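Long-range contacts in LysR family transcriptional regulator (Vibrio vulnificus, PDB 5FHK), which probably acts as a sequence-specific DNA-binding transcription factor that regulates virulence genes, here represented by its regulatory domain without the DNA-binding part: residues A[13-17]-A[133-137]; A[56-62]-A[178-183]; A[99-105]-A[147-151]. All blocks are in the same frame, centred on the assembly; numbering follows the deposited sequence.

How the contacts relate
The contacts span the two-lobed regulatory domain. Contact 2 and contact 3 lie on opposite sides of the chain's centre, their centres about 29 Å apart, each pairing two strands within its own lobe. Contact 1 lies where the lobes face each other, its centre about 15 Å from that of contact 2 and about 19 Å from that of contact 3. It touches both: strands 9-14 and 56-60 are sheet neighbours, so Pro14 and Leu17 pack on Val60, and helix 136-144 leads to strand 149-153, with Leu136 reaching Leu151. Along the chain contact 1 alternates with the others, and contact 3 falls between the segments of contact 2 because the chain leaves one lobe and returns.

Contact 1: A[13-17]-A[133-137]; sequences TPYNL and ANALN
In this regulatory domain of the periplasmic-binding-protein type, the contact spans the cleft between the two lobes, where related LysR regulators commonly bind effectors. Beyond Thr13 and Pro14 of strand 9-14, the backbone turns at Tyr15 and Asn16. Opposite, Ala133 and Ala135 are extended and Asn134 kinks between them (phi/psi -85/6°), leading into helix 136-144. Asn16 and Leu136 are nearest, with CA atoms 6.3 Å apart, and the segments bury 184 Å² in all.

Asn16, chi1 m (-70°) and chi2 -63°, points toward the other segment and brings OD1 3.0 Å from Leu136 N, its hydrogen-bond donor; an amide suits the place because its ND2 can also donate, to His108 O. Leu136 (chi1 m, chi2 t) sets CB 3.5 Å from Asn16 OD1 and packs on Met152 and Pro153. Tyr15 takes chi1 t with chi2 40°. Its ring edge meets Asn134 O, 3.5 Å from CE2, while CE2 lies 3.9 Å from Ala135 CB, a methyl small enough to admit the ring. Tyr15 OH bonds to Tyr15 OH of the second subunit, placing the cleft beside the dimer interface. A water donates to Asn16 OD1 (2.7 Å) and accepts from Asn137 N (3.2 Å).

Contact 2: A[56-62]-A[178-183]; sequences VIFRVGP and RDIYML
An antiparallel strand pair in the mixed sheet of one lobe of this LysR regulatory domain joins strand 56-60 to 178-183, the first part of strand 178-185. The strand axes approach to 4.6 Å at 168°. Ile57-Leu183 and Arg59-Tyr181 are hydrogen-bonded pairs; Phe58-Met182 and Val60-Ile180 are non-hydrogen-bonded pairs, with CA atoms 4.6 and 4.5 Å apart. Ile57 N to Leu183 O is 3.0 Å and Leu183 N to Ile57 O 2.6 Å; Arg59 N to Tyr181 O is 3.1 Å and Tyr181 N to Arg59 O 2.8 Å. Gly61 N donates to Asp179 O at 2.7 Å, carrying the ladder past the strand end, where Gly61 adopts phi/psi of 84/155°, a positive phi that favours glycine.

Phe58, Val60, Ile180 and Met182 share one face. Met182 (chi1 t, chi2 t, chi3 p) makes an oblique Met-aromatic contact with Phe58 (chi1 m), its SD 4.8 Å from the ring centroid. Val60 CG2 meets Ile180 CG1 at 4.1 Å: beta-branched side chains such as these suit an extended backbone. On the other face, Leu183 CD1 lies 3.8 Å from Arg59 CD, the aliphatic part of an arginine whose charge pairs with Asp47. Tyr181 (chi1 m) lies against the turn, CE1 4.1 Å from Pro62 CG.

Strand 9-14 flanks 56-60, and strand 68-82 runs along the outer side of 178-185, where Arg178 forms a salt bridge with Asp78. Helix 192-204 covers the Phe58-Met182 face, Phe197 touching Phe58 and Val201 and Ile202 touching Met182.

Contact 3: A[99-105]-A[147-151]; sequences LHDHFLL and LGITL
Three hydrogen bonds hold segment 99-105 to 147-151: Ile149 N to Phe103 O at 2.8 Å, Leu105 N to Ile149 O at 2.7 Å, and Thr150 OG1 (chi1 t) to Leu105 O at 2.9 Å. In the first two, Ile149 bonds to residues on either side of Leu104, the signature of a parallel bridge; CA atoms of Leu104 and Ile149 are 4.8 Å apart. Strand 131-133, helix 136-144 and strand 149-153 form a beta-alpha-beta crossover, with strand 104-107 between its two parallel strands, as in periplasmic-binding-protein-type lobes.

Leu99 and His100 belong to a 3-10 segment that begins earlier, and His102 N bonds to Leu99 O at 3.0 Å. Gly148 sits at phi/psi 151/-165°, with CA 3.3 Å from Phe103 O; a beta carbon there would clash with that oxygen. Phe103 CB lies 3.3 Å from Leu147 O, and its ring makes a cation-pi contact with Arg130, which also hydrogen-bonds Leu147 O.

Ile149 (chi1 m, chi2 t) packs by CB 3.9 Å from Leu104 CD2 and by CD1 4.4 Å from Leu99 CD2. Its CD1 also lies 3.6 Å from His102 ND1, a nitrogen hydrogen-bonded to Tyr86 OH. Leu105 (chi1 m, chi2 t) faces the other way, CD2 4.4 Å from Leu147 CB, and helix 136-144 covers it and Thr150 through Val139 and Cys143. Backbone N-H and C=O groups thus meet between the strands, while leucine and isoleucine side chains pack the buried faces, and the threonine hydroxyl has a carbonyl partner although buried.

Contact 1: A[13-17]-A[133-137]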
loop_
_atom_site.group_PDB
_atom_site.type_symbol
_atom_site.label_atom_id
_atom_site.label_comp_id
_atom_site.label_asym_id
_atom_site.label_seq_id
_atom_site.Cartn_x
_atom_site.Cartn_y
_atom_site.Cartn_z
ATOM N N THR A 13 -11.678 -5.148 -2.112
ATOM C CA THR A 13 -10.685 -6.101 -1.627
ATOM C C THR A 13 -10.037 -5.578 -0.347
ATOM O O THR A 13 -9.987 -4.361 -0.134
ATOM C CB THR A 13 -9.583 -6.349 -2.670
ATOM O OG1 THR A 13 -8.914 -5.107 -2.931
ATOM C CG2 THR A 13 -10.174 -6.905 -3.971
ATOM N N PRO A 14 -9.528 -6.473 0.516
ATOM C CA PRO A 14 -8.989 -6.043 1.821
ATOM C C PRO A 14 -7.672 -5.283 1.710
ATOM O O PRO A 14 -6.819 -5.586 0.870
ATOM C CB PRO A 14 -8.781 -7.366 2.574
ATOM C CG PRO A 14 -8.679 -8.400 1.513
ATOM C CD PRO A 14 -9.615 -7.941 0.424
ATOM N N TYR A 15 -7.493 -4.322 2.623
ATOM C CA TYR A 15 -6.477 -3.282 2.438
ATOM C C TYR A 15 -5.063 -3.859 2.267
ATOM O O TYR A 15 -4.421 -3.681 1.217
ATOM C CB TYR A 15 -6.528 -2.292 3.596
ATOM C CG TYR A 15 -5.529 -1.185 3.406
ATOM C CD1 TYR A 15 -5.326 -0.627 2.148
ATOM C CD2 TYR A 15 -4.743 -0.734 4.458
ATOM C CE1 TYR A 15 -4.386 0.369 1.948
ATOM C CE2 TYR A 15 -3.804 0.257 4.264
ATOM C CZ TYR A 15 -3.633 0.805 3.005
ATOM O OH TYR A 15 -2.699 1.795 2.798
ATOM N N ASN A 16 -4.567 -4.573 3.266
ATOM C CA ASN A 16 -3.148 -4.942 3.265
ATOM C C ASN A 16 -2.796 -6.132 2.385
ATOM O O ASN A 16 -1.604 -6.343 2.121
ATOM C CB ASN A 16 -2.694 -5.266 4.671
ATOM C CG ASN A 16 -2.645 -4.058 5.537
ATOM O OD1 ASN A 16 -1.875 -3.138 5.281
ATOM N ND2 ASN A 16 -3.452 -4.051 6.589
ATOM N N LEU A 17 -3.782 -6.907 1.926
ATOM C CA LEU A 17 -3.535 -8.203 1.316
ATOM C C LEU A 17 -3.753 -8.205 -0.180
ATOM O O LEU A 17 -3.493 -9.226 -0.825
ATOM C CB LEU A 17 -4.457 -9.264 1.937
ATOM C CG LEU A 17 -4.444 -9.428 3.456
ATOM C CD1 LEU A 17 -5.507 -10.445 3.856
ATOM C CD2 LEU A 17 -3.087 -9.904 3.913
ATOM N N ALA A 133 1.452 2.457 12.492
ATOM C CA ALA A 133 1.033 2.943 11.182
ATOM C C ALA A 133 -0.317 2.353 10.810
ATOM O O ALA A 133 -0.707 1.297 11.301
ATOM C CB ALA A 133 2.074 2.612 10.102
ATOM N N ASN A 134 -1.028 3.047 9.927
ATOM C CA ASN A 134 -2.286 2.531 9.397
ATOM C C ASN A 134 -2.103 1.587 8.202
ATOM O O ASN A 134 -3.104 1.188 7.596
ATOM C CB ASN A 134 -3.217 3.688 9.014
ATOM C CG ASN A 134 -2.594 4.645 8.011
ATOM O OD1 ASN A 134 -1.365 4.713 7.860
ATOM N ND2 ASN A 134 -3.444 5.411 7.334
ATOM N N ALA A 135 -0.868 1.225 7.845
ATOM C CA ALA A 135 -0.604 0.261 6.778
ATOM C C ALA A 135 0.495 -0.698 7.224
ATOM O O ALA A 135 1.431 -0.292 7.915
ATOM C CB ALA A 135 -0.185 0.952 5.462
ATOM N N LEU A 136 0.411 -1.961 6.792
ATOM C CA LEU A 136 1.359 -2.972 7.267
ATOM C C LEU A 136 2.638 -3.029 6.449
ATOM O O LEU A 136 3.676 -3.462 6.970
ATOM C CB LEU A 136 0.715 -4.368 7.277
ATOM C CG LEU A 136 -0.125 -4.646 8.541
ATOM C CD1 LEU A 136 -0.877 -5.975 8.432
ATOM C CD2 LEU A 136 0.719 -4.618 9.804
ATOM N N ASN A 137 2.597 -2.592 5.185
ATOM C CA ASN A 137 3.812 -2.601 4.385
ATOM C C ASN A 137 4.902 -1.733 5.019
ATOM O O ASN A 137 6.054 -2.166 5.120
ATOM C CB ASN A 137 3.511 -2.180 2.938
ATOM C CG ASN A 137 2.995 -0.743 2.818
ATOM O OD1 ASN A 137 2.463 -0.160 3.773
ATOM N ND2 ASN A 137 3.144 -0.170 1.624
HETATM O O HOH W 1 -0.089 -2.458 3.407
#

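Contact 2: A[56-62]-A[178-183]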
loop_
_atom_site.group_PDB
_atom_site.type_symbol
_atom_site.label_atom_id
_atom_site.label_comp_id
_atom_site.label_asym_id
_atom_site.label_seq_id
_atom_site.Cartn_x
_atom_site.Cartn_y
_atom_site.Cartn_z
ATOM N N VAL A 56 -18.547 -7.426 -6.748
ATOM C CA VAL A 56 -17.961 -8.503 -5.959
ATOM C C VAL A 56 -17.172 -7.884 -4.821
ATOM O O VAL A 56 -16.536 -6.838 -4.972
ATOM C CB VAL A 56 -17.025 -9.439 -6.767
ATOM C CG1 VAL A 56 -16.682 -10.665 -5.950
ATOM C CG2 VAL A 56 -17.645 -9.835 -8.071
ATOM N N ILE A 57 -17.192 -8.555 -3.678
ATOM C CA ILE A 57 -16.520 -8.067 -2.486
ATOM C C ILE A 57 -15.677 -9.217 -1.955
ATOM O O ILE A 57 -16.193 -10.326 -1.748
ATOM C CB ILE A 57 -17.520 -7.540 -1.432
ATOM C CG1 ILE A 57 -18.026 -6.154 -1.855
ATOM C CG2 ILE A 57 -16.857 -7.397 -0.052
ATOM C CD1 ILE A 57 -19.146 -5.535 -0.947
ATOM N N PHE A 58 -14.371 -8.980 -1.839
ATOM C CA PHE A 58 -13.448 -9.856 -1.125
ATOM C C PHE A 58 -13.148 -9.244 0.229
ATOM O O PHE A 58 -12.777 -8.070 0.321
ATOM C CB PHE A 58 -12.145 -10.060 -1.905
ATOM C CG PHE A 58 -12.366 -10.592 -3.289
ATOM C CD1 PHE A 58 -12.749 -9.749 -4.316
ATOM C CD2 PHE A 58 -12.227 -11.939 -3.557
ATOM C CE1 PHE A 58 -12.972 -10.241 -5.599
ATOM C CE2 PHE A 58 -12.451 -12.429 -4.843
ATOM C CZ PHE A 58 -12.815 -11.565 -5.847
ATOM N N ARG A 59 -13.310 -10.031 1.278
ATOM C CA ARG A 59 -13.184 -9.485 2.613
ATOM C C ARG A 59 -12.504 -10.503 3.501
ATOM O O ARG A 59 -12.514 -11.705 3.222
ATOM C CB ARG A 59 -14.549 -9.108 3.195
ATOM C CG ARG A 59 -15.377 -10.300 3.612
ATOM C CD ARG A 59 -16.625 -9.858 4.369
ATOM N NE ARG A 59 -16.325 -8.815 5.350
ATOM C CZ ARG A 59 -16.202 -9.018 6.660
ATOM N NH1 ARG A 59 -16.360 -10.232 7.166
ATOM N NH2 ARG A 59 -15.924 -8.006 7.469
ATOM N N VAL A 60 -11.882 -9.990 4.553
ATOM C CA VAL A 60 -11.389 -10.803 5.651
ATOM C C VAL A 60 -12.523 -10.986 6.646
ATOM O O VAL A 60 -13.225 -10.021 6.982
ATOM C CB VAL A 60 -10.172 -10.140 6.314
ATOM C CG1 VAL A 60 -9.800 -10.872 7.593
ATOM C CG2 VAL A 60 -8.996 -10.103 5.351
ATOM N N GLY A 61 -12.722 -12.224 7.102
ATOM C CA GLY A 61 -13.732 -12.512 8.094
ATOM C C GLY A 61 -15.103 -12.709 7.479
ATOM O O GLY A 61 -15.418 -12.182 6.403
ATOM N N PRO A 62 -15.955 -13.457 8.174
ATOM C CA PRO A 62 -17.267 -13.806 7.622
ATOM C C PRO A 62 -18.271 -12.662 7.711
ATOM O O PRO A 62 -18.104 -11.691 8.457
ATOM C CB PRO A 62 -17.719 -14.990 8.492
ATOM C CG PRO A 62 -16.521 -15.342 9.377
ATOM C CD PRO A 62 -15.718 -14.086 9.484
ATOM N N ARG A 178 -7.697 -15.720 10.121
ATOM C CA ARG A 178 -8.859 -15.067 9.554
ATOM C C ARG A 178 -9.001 -15.527 8.109
ATOM O O ARG A 178 -8.005 -15.692 7.395
ATOM C CB ARG A 178 -8.743 -13.534 9.669
ATOM C CG ARG A 178 -7.330 -12.994 9.599
ATOM C CD ARG A 178 -7.136 -11.563 10.183
ATOM N NE ARG A 178 -5.750 -11.145 9.948
ATOM C CZ ARG A 178 -5.367 -10.062 9.263
ATOM N NH1 ARG A 178 -6.255 -9.193 8.778
ATOM N NH2 ARG A 178 -4.077 -9.824 9.093
ATOM N N ASP A 179 -10.235 -15.779 7.692
ATOM C CA ASP A 179 -10.473 -16.272 6.346
ATOM C C ASP A 179 -10.753 -15.120 5.396
ATOM O O ASP A 179 -11.117 -14.013 5.799
ATOM C CB ASP A 179 -11.632 -17.258 6.339
ATOM C CG ASP A 179 -11.299 -18.532 7.076
ATOM O OD1 ASP A 179 -10.090 -18.819 7.232
ATOM O OD2 ASP A 179 -12.240 -19.241 7.492
ATOM N N ILE A 180 -10.555 -15.385 4.114
ATOM C CA ILE A 180 -10.890 -14.431 3.079
ATOM C C ILE A 180 -12.052 -15.010 2.287
ATOM O O ILE A 180 -12.018 -16.171 1.867
ATOM C CB ILE A 180 -9.683 -14.112 2.184
ATOM C CG1 ILE A 180 -8.589 -13.392 2.998
ATOM C CG2 ILE A 180 -10.111 -13.213 1.061
ATOM C CD1 ILE A 180 -7.662 -14.323 3.727
ATOM N N TYR A 181 -13.085 -14.214 2.109
ATOM C CA TYR A 181 -14.264 -14.680 1.414
ATOM C C TYR A 181 -14.434 -13.887 0.140
ATOM O O TYR A 181 -13.907 -12.778 -0.005
ATOM C CB TYR A 181 -15.517 -14.542 2.274
ATOM C CG TYR A 181 -15.548 -15.470 3.454
ATOM C CD1 TYR A 181 -14.866 -15.155 4.614
ATOM C CD2 TYR A 181 -16.265 -16.664 3.410
ATOM C CE1 TYR A 181 -14.887 -15.992 5.688
ATOM C CE2 TYR A 181 -16.291 -17.517 4.496
ATOM C CZ TYR A 181 -15.602 -17.172 5.631
ATOM O OH TYR A 181 -15.607 -17.999 6.735
ATOM N N MET A 182 -15.160 -14.489 -0.797
ATOM C CA MET A 182 -15.662 -13.789 -1.965
ATOM C C MET A 182 -17.173 -13.706 -1.807
ATOM O O MET A 182 -17.840 -14.740 -1.656
ATOM C CB MET A 182 -15.267 -14.495 -3.265
ATOM C CG MET A 182 -15.943 -13.927 -4.501
ATOM S SD MET A 182 -15.423 -14.744 -6.028
ATOM C CE MET A 182 -15.859 -16.435 -5.649
ATOM N N LEU A 183 -17.701 -12.484 -1.819
ATOM C CA LEU A 183 -19.128 -12.223 -1.649
ATOM C C LEU A 183 -19.723 -11.673 -2.935
ATOM O O LEU A 183 -19.063 -10.910 -3.645
ATOM C CB LEU A 183 -19.375 -11.209 -0.529
ATOM C CG LEU A 183 -18.632 -11.259 0.803
ATOM C CD1 LEU A 183 -19.327 -10.276 1.776
ATOM C CD2 LEU A 183 -18.685 -12.653 1.376
#

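Contact 3: A[99-105]-A[147-151]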
loop_
_atom_site.group_PDB
_atom_site.type_symbol
_atom_site.label_atom_id
_atom_site.label_comp_id
_atom_site.label_asym_id
_atom_site.label_seq_id
_atom_site.Cartn_x
_atom_site.Cartn_y
_atom_site.Cartn_z
ATOM N N LEU A 99 6.524 -9.319 25.804
ATOM C CA LEU A 99 6.467 -8.314 24.746
ATOM C C LEU A 99 6.537 -6.895 25.305
ATOM O O LEU A 99 7.059 -5.989 24.635
ATOM C CB LEU A 99 5.209 -8.506 23.910
ATOM C CG LEU A 99 5.142 -9.849 23.177
ATOM C CD1 LEU A 99 3.893 -9.913 22.324
ATOM C CD2 LEU A 99 6.381 -10.034 22.333
ATOM N N HIS A 100 6.067 -6.695 26.541
ATOM C CA HIS A 100 6.059 -5.361 27.139
ATOM C C HIS A 100 7.446 -4.734 27.186
ATOM O O HIS A 100 7.575 -3.512 27.076
ATOM C CB HIS A 100 5.461 -5.435 28.536
ATOM C CG HIS A 100 4.027 -5.851 28.539
ATOM N ND1 HIS A 100 3.625 -7.146 28.789
ATOM C CD2 HIS A 100 2.898 -5.148 28.291
ATOM C CE1 HIS A 100 2.309 -7.221 28.705
ATOM N NE2 HIS A 100 1.843 -6.021 28.408
ATOM N N ASP A 101 8.490 -5.546 27.308
ATOM C CA ASP A 101 9.849 -5.052 27.463
ATOM C C ASP A 101 10.615 -4.992 26.148
ATOM O O ASP A 101 11.852 -4.916 26.165
ATOM C CB ASP A 101 10.589 -5.921 28.470
ATOM C CG ASP A 101 9.840 -6.028 29.788
ATOM O OD1 ASP A 101 9.377 -4.977 30.285
ATOM O OD2 ASP A 101 9.696 -7.156 30.312
ATOM N N HIS A 102 9.907 -5.003 25.013
ATOM C CA HIS A 102 10.509 -5.011 23.691
ATOM C C HIS A 102 9.931 -3.870 22.862
ATOM O O HIS A 102 8.817 -3.396 23.114
ATOM C CB HIS A 102 10.262 -6.343 22.974
ATOM C CG HIS A 102 11.263 -7.402 23.304
ATOM N ND1 HIS A 102 12.402 -7.606 22.555
ATOM C CD2 HIS A 102 11.302 -8.315 24.303
ATOM C CE1 HIS A 102 13.106 -8.589 23.086
ATOM N NE2 HIS A 102 12.458 -9.040 24.143
ATOM N N PHE A 103 10.707 -3.439 21.862
ATOM C CA PHE A 103 10.236 -2.470 20.881
ATOM C C PHE A 103 9.226 -3.144 19.959
ATOM O O PHE A 103 9.556 -4.132 19.295
ATOM C CB PHE A 103 11.396 -1.917 20.046
ATOM C CG PHE A 103 12.440 -1.143 20.830
ATOM C CD1 PHE A 103 12.226 0.180 21.194
ATOM C CD2 PHE A 103 13.648 -1.738 21.177
ATOM C CE1 PHE A 103 13.208 0.896 21.918
ATOM C CE2 PHE A 103 14.619 -1.037 21.878
ATOM C CZ PHE A 103 14.397 0.280 22.242
ATOM N N LEU A 104 8.018 -2.598 19.886
ATOM C CA LEU A 104 6.948 -3.178 19.084
ATOM C C LEU A 104 6.624 -2.274 17.907
ATOM O O LEU A 104 6.739 -1.051 17.995
ATOM C CB LEU A 104 5.691 -3.421 19.923
ATOM C CG LEU A 104 5.932 -4.322 21.135
ATOM C CD1 LEU A 104 4.627 -4.627 21.856
ATOM C CD2 LEU A 104 6.648 -5.589 20.702
ATOM N N LEU A 105 6.260 -2.899 16.787
ATOM C CA LEU A 105 5.859 -2.191 15.580
ATOM C C LEU A 105 4.483 -2.691 15.185
ATOM O O LEU A 105 4.287 -3.899 14.998
ATOM C CB LEU A 105 6.864 -2.404 14.449
ATOM C CG LEU A 105 8.323 -2.387 14.898
ATOM C CD1 LEU A 105 9.289 -2.984 13.834
ATOM C CD2 LEU A 105 8.726 -0.971 15.276
ATOM N N LEU A 147 14.228 -2.520 13.947
ATOM C CA LEU A 147 13.686 -1.633 14.957
ATOM C C LEU A 147 12.724 -2.323 15.915
ATOM O O LEU A 147 12.260 -1.680 16.860
ATOM C CB LEU A 147 12.990 -0.444 14.288
ATOM C CG LEU A 147 13.866 0.515 13.463
ATOM C CD1 LEU A 147 12.993 1.474 12.643
ATOM C CD2 LEU A 147 14.847 1.312 14.355
ATOM N N GLY A 148 12.420 -3.602 15.731
ATOM C CA GLY A 148 11.658 -4.277 16.770
ATOM C C GLY A 148 10.786 -5.397 16.223
ATOM O O GLY A 148 10.956 -5.846 15.088
ATOM N N ILE A 149 9.849 -5.821 17.081
ATOM C CA ILE A 149 8.945 -6.949 16.857
ATOM C C ILE A 149 7.626 -6.435 16.298
ATOM O O ILE A 149 7.082 -5.434 16.785
ATOM C CB ILE A 149 8.697 -7.706 18.177
ATOM C CG1 ILE A 149 9.976 -8.374 18.702
ATOM C CG2 ILE A 149 7.521 -8.701 18.043
ATOM C CD1 ILE A 149 9.902 -8.640 20.141
ATOM N N THR A 150 7.096 -7.122 15.290
ATOM C CA THR A 150 5.778 -6.815 14.753
ATOM C C THR A 150 4.948 -8.083 14.622
ATOM O O THR A 150 5.447 -9.205 14.694
ATOM C CB THR A 150 5.856 -6.147 13.375
ATOM O OG1 THR A 150 4.521 -5.927 12.913
ATOM C CG2 THR A 150 6.578 -7.072 12.387
ATOM N N LEU A 151 3.657 -7.883 14.415
ATOM C CA LEU A 151 2.741 -8.966 14.098
ATOM C C LEU A 151 2.251 -8.748 12.675
ATOM O O LEU A 151 1.801 -7.653 12.325
ATOM C CB LEU A 151 1.569 -9.008 15.063
ATOM C CG LEU A 151 0.569 -10.106 14.700
ATOM C CD1 LEU A 151 1.132 -11.415 15.155
ATOM C CD2 LEU A 151 -0.779 -9.867 15.393
#